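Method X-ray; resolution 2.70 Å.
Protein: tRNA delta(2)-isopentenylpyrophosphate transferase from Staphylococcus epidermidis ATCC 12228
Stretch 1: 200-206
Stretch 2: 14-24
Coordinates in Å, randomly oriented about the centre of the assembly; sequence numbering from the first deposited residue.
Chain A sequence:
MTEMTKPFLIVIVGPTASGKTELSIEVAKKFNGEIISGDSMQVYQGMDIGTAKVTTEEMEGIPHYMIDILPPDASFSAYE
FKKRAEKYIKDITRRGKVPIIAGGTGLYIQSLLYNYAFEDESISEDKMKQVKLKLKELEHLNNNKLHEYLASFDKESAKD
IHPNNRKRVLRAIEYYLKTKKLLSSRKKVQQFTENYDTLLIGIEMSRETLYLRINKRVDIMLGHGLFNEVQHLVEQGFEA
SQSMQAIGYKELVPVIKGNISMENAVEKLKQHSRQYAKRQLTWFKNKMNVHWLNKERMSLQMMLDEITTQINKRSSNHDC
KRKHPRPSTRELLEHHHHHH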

ATOM      1  N   LEU A 200      -1.856  -6.321   9.373  1.00 41.66           N
ATOM      2  CA  LEU A 200      -1.954  -5.552   8.149  1.00 40.53           C
ATOM      3  C   LEU A 200      -3.197  -4.682   8.060  1.00 39.77           C
ATOM      4  O   LEU A 200      -4.313  -5.186   7.964  1.00 37.94           O
ATOM      5  CB  LEU A 200      -1.898  -6.507   6.963  1.00 40.26           C
ATOM      6  CG  LEU A 200      -1.764  -5.927   5.566  1.00 41.39           C
ATOM      7  CD1 LEU A 200      -0.420  -5.224   5.397  1.00 40.32           C
ATOM      8  CD2 LEU A 200      -1.893  -7.061   4.560  1.00 42.87           C
ATOM      9  N   ILE A 201      -2.995  -3.368   8.092  1.00 39.53           N
ATOM     10  CA  ILE A 201      -4.114  -2.438   8.009  1.00 41.00           C
ATOM     11  C   ILE A 201      -3.918  -1.462   6.830  1.00 40.72           C
ATOM     12  O   ILE A 201      -2.800  -1.042   6.520  1.00 39.19           O
ATOM     13  CB  ILE A 201      -4.325  -1.657   9.368  1.00 40.54           C
ATOM     14  CG1 ILE A 201      -3.379  -0.486   9.479  1.00 40.51           C
ATOM     15  CG2 ILE A 201      -4.043  -2.552  10.555  1.00 40.02           C
ATOM     16  CD1 ILE A 201      -4.014   0.788   9.078  1.00 41.99           C
ATOM     17  N   GLY A 202      -5.019  -1.129   6.164  1.00 41.71           N
ATOM     18  CA  GLY A 202      -4.967  -0.224   5.032  1.00 42.46           C
ATOM     19  C   GLY A 202      -6.021   0.861   5.123  1.00 43.59           C
ATOM     20  O   GLY A 202      -7.107   0.634   5.653  1.00 43.17           O
ATOM     21  N   ILE A 203      -5.693   2.049   4.623  1.00 45.16           N
ATOM     22  CA  ILE A 203      -6.621   3.172   4.634  1.00 46.85           C
ATOM     23  C   ILE A 203      -7.288   3.253   3.274  1.00 48.66           C
ATOM     24  O   ILE A 203      -6.627   3.451   2.256  1.00 48.68           O
ATOM     25  CB  ILE A 203      -5.901   4.486   4.902  1.00 45.94           C
ATOM     26  CG1 ILE A 203      -5.091   4.389   6.193  1.00 46.14           C
ATOM     27  CG2 ILE A 203      -6.913   5.598   5.013  1.00 46.19           C
ATOM     28  CD1 ILE A 203      -4.268   5.626   6.470  1.00 45.78           C
ATOM     29  N   GLU A 204      -8.601   3.105   3.265  1.00 51.48           N
ATOM     30  CA  GLU A 204      -9.360   3.109   2.026  1.00 55.82           C
ATOM     31  C   GLU A 204     -10.221   4.360   1.848  1.00 56.85           C
ATOM     32  O   GLU A 204     -10.365   5.165   2.759  1.00 56.30           O
ATOM     33  CB  GLU A 204     -10.254   1.873   2.008  1.00 59.26           C
ATOM     34  CG  GLU A 204     -11.005   1.639   0.715  1.00 64.70           C
ATOM     35  CD  GLU A 204     -12.243   0.793   0.917  1.00 67.29           C
ATOM     36  OE1 GLU A 204     -13.152   1.252   1.651  1.00 69.22           O
ATOM     37  OE2 GLU A 204     -12.297  -0.323   0.346  1.00 68.13           O
HETATM   38  N   MSE A 205     -10.803   4.511   0.665  1.00 58.68           N
HETATM   39  CA  MSE A 205     -11.660   5.643   0.385  1.00 61.00           C
HETATM   40  C   MSE A 205     -12.265   5.462  -0.997  1.00 59.37           C
HETATM   41  O   MSE A 205     -11.756   4.683  -1.799  1.00 58.70           O
HETATM   42  CB  MSE A 205     -10.856   6.936   0.467  1.00 66.33           C
HETATM   43  CG  MSE A 205      -9.627   6.920  -0.410  1.00 74.24           C
HETATM   44 SE   MSE A 205      -8.329   8.274   0.079  1.00 86.23          SE
HETATM   45  CE  MSE A 205      -9.280   9.810  -0.623  1.00 83.03           C
ATOM     46  N   SER A 206     -13.357   6.171  -1.269  1.00 57.85           N
ATOM     47  CA  SER A 206     -14.035   6.058  -2.553  1.00 57.29           C
ATOM     48  C   SER A 206     -13.169   6.594  -3.674  1.00 57.42           C
ATOM     49  O   SER A 206     -12.353   7.486  -3.457  1.00 57.34           O
ATOM     50  CB  SER A 206     -15.367   6.810  -2.525  1.00 58.20           C
ATOM     51  OG  SER A 206     -15.190   8.221  -2.537  1.00 58.30           O
TER
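Stretch 2, residues 14-24: GPTASGKTELS

No hydrogen bond joins these two stretches, although a strand lies within touching distance of a glycine-rich loop; the contact is made by packing, and I203 supplies most of the strand's side of it. Its CD1 reaches the backbone where the loop turns into a helix, 3.3 Å from S18 O, 3.6 Å from G19 C and 3.2 Å from K20 N. These are close packing contacts; a methyl has no hydrogen bond to offer.

Stretch 1 runs as an extended strand from L200 to E204 and then leaves it through M205 and S206. Stretch 2 begins as a loop, G14 to G19, and becomes helical at K20, with G19 at the N-cap position. The helix passes the strand at a crossing angle of 136°, closer to antiparallel than to parallel, and the two axes approach to 10.1 Å. The backbones come nearest at the loop instead: the CA atoms of I203 and G14 are 4.9 Å apart.

That closeness depends on glycine. A CB on G14 would point toward the strand, 3.4 Å from I203 CB, and would clash with S18 OG at 2.9 Å; the backbone angles of G14 call for glycine on their own, as do those of G19, with phi at 97°. S18 points its CB toward the strand, its OG 3.7 Å from I203 CD1, while that hydroxyl makes a weak hydrogen bond to P15 O, 2.8 Å from OG.

From I203 onward the side chains alternate. I203 points toward stretch 2 in the m, t rotamer, E204 points away, and M205, a selenomethionine just past the strand, points toward stretch 2 again. P15 touches both I203 and M205: its CD lies 3.4 Å from I203 O, and its CG lies 4.3 Å from M205 SE.

On the helix, L23 turns its CB toward the strand and packs against two isoleucines. Its CD2 is 3.9 Å from I201 CD1 and 4.5 Å from I203 CD1, so one leucine methyl is near both. I201 starts sideways, but its end comes nearer.

K20 shows how a charged residue can border such a patch. Its CB lies 3.9 Å from I203 CD1, yet the end of the chain leads away from the strand, and K20 NZ donates a hydrogen bond to G14 O at 2.9 Å, tying the helix start back to G14, at the start of the stretch.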

ATOM      1  N   GLY A  14      -1.455   2.332   2.300  1.00 30.29           N
ATOM      2  CA  GLY A  14      -2.502   3.252   1.908  1.00 31.58           C
ATOM      3  C   GLY A  14      -1.958   4.213   0.876  1.00 32.22           C
ATOM      4  O   GLY A  14      -0.753   4.403   0.785  1.00 31.01           O
ATOM      5  N   PRO A  15      -2.830   4.844   0.082  1.00 33.98           N
ATOM      6  CA  PRO A  15      -2.346   5.780  -0.934  1.00 35.35           C
ATOM      7  C   PRO A  15      -1.571   6.956  -0.343  1.00 36.07           C
ATOM      8  O   PRO A  15      -1.735   7.276   0.831  1.00 36.01           O
ATOM      9  CB  PRO A  15      -3.630   6.197  -1.650  1.00 34.89           C
ATOM     10  CG  PRO A  15      -4.673   6.069  -0.582  1.00 34.89           C
ATOM     11  CD  PRO A  15      -4.303   4.777   0.088  1.00 35.07           C
ATOM     12  N   THR A  16      -0.716   7.572  -1.156  1.00 36.66           N
ATOM     13  CA  THR A  16       0.090   8.709  -0.727  1.00 38.58           C
ATOM     14  C   THR A  16      -0.732   9.767   0.011  1.00 40.27           C
ATOM     15  O   THR A  16      -1.831  10.124  -0.417  1.00 40.98           O
ATOM     16  CB  THR A  16       0.757   9.413  -1.911  1.00 37.33           C
ATOM     17  OG1 THR A  16       1.512   8.470  -2.667  1.00 36.77           O
ATOM     18  CG2 THR A  16       1.680  10.504  -1.409  1.00 38.23           C
ATOM     19  N   ALA A  17      -0.183  10.278   1.110  1.00 40.72           N
ATOM     20  CA  ALA A  17      -0.866  11.292   1.899  1.00 42.57           C
ATOM     21  C   ALA A  17      -2.316  10.901   2.190  1.00 43.15           C
ATOM     22  O   ALA A  17      -3.252  11.651   1.887  1.00 43.42           O
ATOM     23  CB  ALA A  17      -0.832  12.634   1.169  1.00 43.65           C
ATOM     24  N   SER A  18      -2.505   9.720   2.764  1.00 42.43           N
ATOM     25  CA  SER A  18      -3.839   9.257   3.094  1.00 40.61           C
ATOM     26  C   SER A  18      -3.899   9.127   4.602  1.00 40.77           C
ATOM     27  O   SER A  18      -4.872   8.622   5.164  1.00 42.04           O
ATOM     28  CB  SER A  18      -4.106   7.902   2.474  1.00 38.47           C
ATOM     29  OG  SER A  18      -3.328   6.938   3.130  1.00 36.84           O
ATOM     30  N   GLY A  19      -2.845   9.591   5.261  1.00 40.01           N
ATOM     31  CA  GLY A  19      -2.793   9.501   6.708  1.00 40.03           C
ATOM     32  C   GLY A  19      -2.016   8.297   7.224  1.00 38.18           C
ATOM     33  O   GLY A  19      -1.791   8.150   8.424  1.00 38.21           O
ATOM     34  N   LYS A  20      -1.600   7.422   6.323  1.00 36.98           N
ATOM     35  CA  LYS A  20      -0.859   6.268   6.761  1.00 35.89           C
ATOM     36  C   LYS A  20       0.404   6.726   7.503  1.00 36.34           C
ATOM     37  O   LYS A  20       0.734   6.201   8.569  1.00 37.13           O
ATOM     38  CB  LYS A  20      -0.506   5.363   5.577  1.00 33.94           C
ATOM     39  CG  LYS A  20       0.352   6.031   4.534  1.00 32.57           C
ATOM     40  CD  LYS A  20       0.775   5.093   3.426  1.00 29.33           C
ATOM     41  CE  LYS A  20       1.689   5.855   2.485  1.00 31.07           C
ATOM     42  NZ  LYS A  20       1.981   5.122   1.219  1.00 35.59           N
ATOM     43  N   THR A  21       1.092   7.726   6.969  1.00 35.70           N
ATOM     44  CA  THR A  21       2.305   8.228   7.604  1.00 35.75           C
ATOM     45  C   THR A  21       2.042   8.814   8.982  1.00 35.78           C
ATOM     46  O   THR A  21       2.768   8.527   9.939  1.00 35.67           O
ATOM     47  CB  THR A  21       2.976   9.294   6.740  1.00 36.24           C
ATOM     48  OG1 THR A  21       3.245   8.742   5.446  1.00 38.69           O
ATOM     49  CG2 THR A  21       4.285   9.749   7.377  1.00 36.35           C
ATOM     50  N   GLU A  22       1.009   9.638   9.088  1.00 35.56           N
ATOM     51  CA  GLU A  22       0.664  10.248  10.360  1.00 36.42           C
ATOM     52  C   GLU A  22       0.232   9.158  11.330  1.00 35.88           C
ATOM     53  O   GLU A  22       0.725   9.093  12.452  1.00 37.29           O
ATOM     54  CB  GLU A  22      -0.463  11.264  10.164  1.00 39.34           C
ATOM     55  CG  GLU A  22      -0.082  12.472   9.310  1.00 43.60           C
ATOM     56  CD  GLU A  22      -0.002  12.178   7.805  1.00 45.57           C
ATOM     57  OE1 GLU A  22       0.411  13.085   7.054  1.00 48.08           O
ATOM     58  OE2 GLU A  22      -0.352  11.063   7.368  1.00 46.06           O
ATOM     59  N   LEU A  23      -0.681   8.295  10.888  1.00 34.58           N
ATOM     60  CA  LEU A  23      -1.163   7.201  11.717  1.00 32.10           C
ATOM     61  C   LEU A  23      -0.001   6.363  12.260  1.00 31.09           C
ATOM     62  O   LEU A  23       0.009   6.005  13.434  1.00 27.98           O
ATOM     63  CB  LEU A  23      -2.122   6.311  10.915  1.00 30.74           C
ATOM     64  CG  LEU A  23      -2.678   5.075  11.642  1.00 28.65           C
ATOM     65  CD1 LEU A  23      -3.533   5.501  12.805  1.00 28.78           C
ATOM     66  CD2 LEU A  23      -3.479   4.257  10.683  1.00 27.36           C
ATOM     67  N   SER A  24       0.976   6.056  11.407  1.00 32.29           N
ATOM     68  CA  SER A  24       2.137   5.266  11.837  1.00 34.51           C
ATOM     69  C   SER A  24       2.812   5.903  13.045  1.00 34.30           C
ATOM     70  O   SER A  24       3.078   5.239  14.035  1.00 35.07           O
ATOM     71  CB  SER A  24       3.170   5.132  10.716  1.00 35.30           C
ATOM     72  OG  SER A  24       2.689   4.301   9.681  1.00 39.93           O
TER